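Local coordinates for protein Alp7A (Bacillus subtilis, PDB 5EC0) that binds ADP as an actin-like cytoskeletal protein and probably polymerises into filaments that segregate plasmids in the bacterial cell, at residues A[68-71]-A[72-76]. Residues are numbered along the deposited sequence; the frame is centred on the assembly and turned at random.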
loop_
_atom_site.group_PDB
_atom_site.type_symbol
_atom_site.label_atom_id
_atom_site.label_comp_id
_atom_site.label_asym_id
_atom_site.label_seq_id
_atom_site.Cartn_x
_atom_site.Cartn_y
_atom_site.Cartn_z
ATOM N N TYR A 68 3.066 24.756 -3.376
ATOM C CA TYR A 68 1.723 24.400 -3.836
ATOM C C TYR A 68 1.725 23.042 -4.564
ATOM O O TYR A 68 2.524 22.820 -5.476
ATOM C CB TYR A 68 1.172 25.525 -4.742
ATOM C CG TYR A 68 1.111 26.873 -4.043
ATOM C CD1 TYR A 68 2.234 27.691 -3.950
ATOM C CD2 TYR A 68 -0.066 27.317 -3.447
ATOM C CE1 TYR A 68 2.181 28.918 -3.286
ATOM C CE2 TYR A 68 -0.132 28.538 -2.795
ATOM C CZ TYR A 68 0.991 29.333 -2.713
ATOM O OH TYR A 68 0.918 30.544 -2.053
ATOM N N PHE A 69 0.840 22.140 -4.156
ATOM C CA PHE A 69 0.843 20.774 -4.682
ATOM C C PHE A 69 -0.526 20.286 -5.117
ATOM O O PHE A 69 -1.512 20.459 -4.404
ATOM C CB PHE A 69 1.384 19.771 -3.640
ATOM C CG PHE A 69 2.748 20.108 -3.114
ATOM C CD1 PHE A 69 2.895 20.933 -2.002
ATOM C CD2 PHE A 69 3.883 19.604 -3.727
ATOM C CE1 PHE A 69 4.156 21.261 -1.518
ATOM C CE2 PHE A 69 5.149 19.925 -3.250
ATOM C CZ PHE A 69 5.285 20.757 -2.145
ATOM N N LEU A 70 -0.560 19.649 -6.283
ATOM C CA LEU A 70 -1.674 18.809 -6.690
ATOM C C LEU A 70 -1.422 17.410 -6.151
ATOM O O LEU A 70 -0.330 16.872 -6.314
ATOM C CB LEU A 70 -1.819 18.778 -8.220
ATOM C CG LEU A 70 -2.027 20.127 -8.916
ATOM C CD1 LEU A 70 -1.872 20.040 -10.450
ATOM C CD2 LEU A 70 -3.391 20.689 -8.544
ATOM N N VAL A 71 -2.434 16.822 -5.518
ATOM C CA VAL A 71 -2.304 15.521 -4.876
ATOM C C VAL A 71 -3.362 14.534 -5.351
ATOM O O VAL A 71 -4.540 14.874 -5.449
ATOM C CB VAL A 71 -2.435 15.632 -3.348
ATOM C CG1 VAL A 71 -2.273 14.263 -2.706
ATOM C CG2 VAL A 71 -1.465 16.681 -2.777
ATOM N N GLY A 72 -2.951 13.300 -5.615
ATOM C CA GLY A 72 -3.899 12.264 -5.969
ATOM C C GLY A 72 -4.431 12.429 -7.379
ATOM O O GLY A 72 -3.695 12.817 -8.296
ATOM N N GLU A 73 -5.719 12.138 -7.541
ATOM C CA GLU A 73 -6.356 12.122 -8.851
ATOM C C GLU A 73 -6.291 13.476 -9.558
ATOM O O GLU A 73 -6.284 13.524 -10.786
ATOM C CB GLU A 73 -7.815 11.667 -8.725
ATOM C CG GLU A 73 -8.479 11.290 -10.041
ATOM C CD GLU A 73 -7.801 10.108 -10.730
ATOM O OE1 GLU A 73 -7.523 9.099 -10.043
ATOM O OE2 GLU A 73 -7.558 10.188 -11.958
ATOM N N LEU A 74 -6.252 14.569 -8.794
ATOM C CA LEU A 74 -6.131 15.893 -9.402
ATOM C C LEU A 74 -4.759 16.085 -10.057
ATOM O O LEU A 74 -4.613 16.876 -10.983
ATOM C CB LEU A 74 -6.381 16.997 -8.370
ATOM C CG LEU A 74 -6.510 18.416 -8.946
ATOM C CD1 LEU A 74 -7.624 18.490 -10.003
ATOM C CD2 LEU A 74 -6.743 19.433 -7.828
ATOM N N ALA A 75 -3.755 15.360 -9.576
ATOM C CA ALA A 75 -2.411 15.443 -10.143
ATOM C C ALA A 75 -2.263 14.578 -11.402
ATOM O O ALA A 75 -1.264 14.675 -12.120
ATOM C CB ALA A 75 -1.373 15.037 -9.097
ATOM N N GLU A 76 -3.268 13.752 -11.677
ATOM C CA GLU A 76 -3.144 12.698 -12.686
ATOM C C GLU A 76 -2.806 13.167 -14.113
ATOM O O GLU A 76 -1.872 12.642 -14.716
ATOM C CB GLU A 76 -4.424 11.856 -12.726
ATOM C CG GLU A 76 -4.182 10.438 -13.164
ATOM C CD GLU A 76 -3.187 9.743 -12.261
ATOM O OE1 GLU A 76 -2.173 9.222 -12.776
ATOM O OE2 GLU A 76 -3.423 9.732 -11.032
HETATM O O HOH W 1 -7.222 14.811 -6.000
#
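The carbonyl O of V71, at the end of the strand, takes a hydrogen bond from a water at 2.7 Å, and the same water accepts a hydrogen bond from the amide N of L74 at 3.0 Å. It bridges a gap of 3.8 Å between V71 O and L74 N, too long for a direct bond. G72 makes the bend: its backbone has a positive phi of 74° with psi -142°, a region costly for residues with a CB, so glycine suits the corner. Beyond it the chain coils into a helical turn, A75 N bonding to G72 O at 2.8 Å.

That turn folds back over L70. The small methyl CB of A75 sits 3.5 Å from L70 O and 3.9 Å from L70 CB, close packing that a short side chain permits. Alongside, the leucines meet at an angle through one methyl each, L70 CD2 to L74 CD2 at 3.7 Å; with CG of L74 anti to its backbone N (chi1 -170°), the branch lies against L70 CD2. K41 touches both leucines, while V71 packs on V99 and A103 of helix 95-112. The side chain of E73 lies about 10 Å from the bound ADP. This is a water-bridged turn following strand 65-71, which runs between strands 22-33 and 56-62 of a mixed sheet in the actin-like fold.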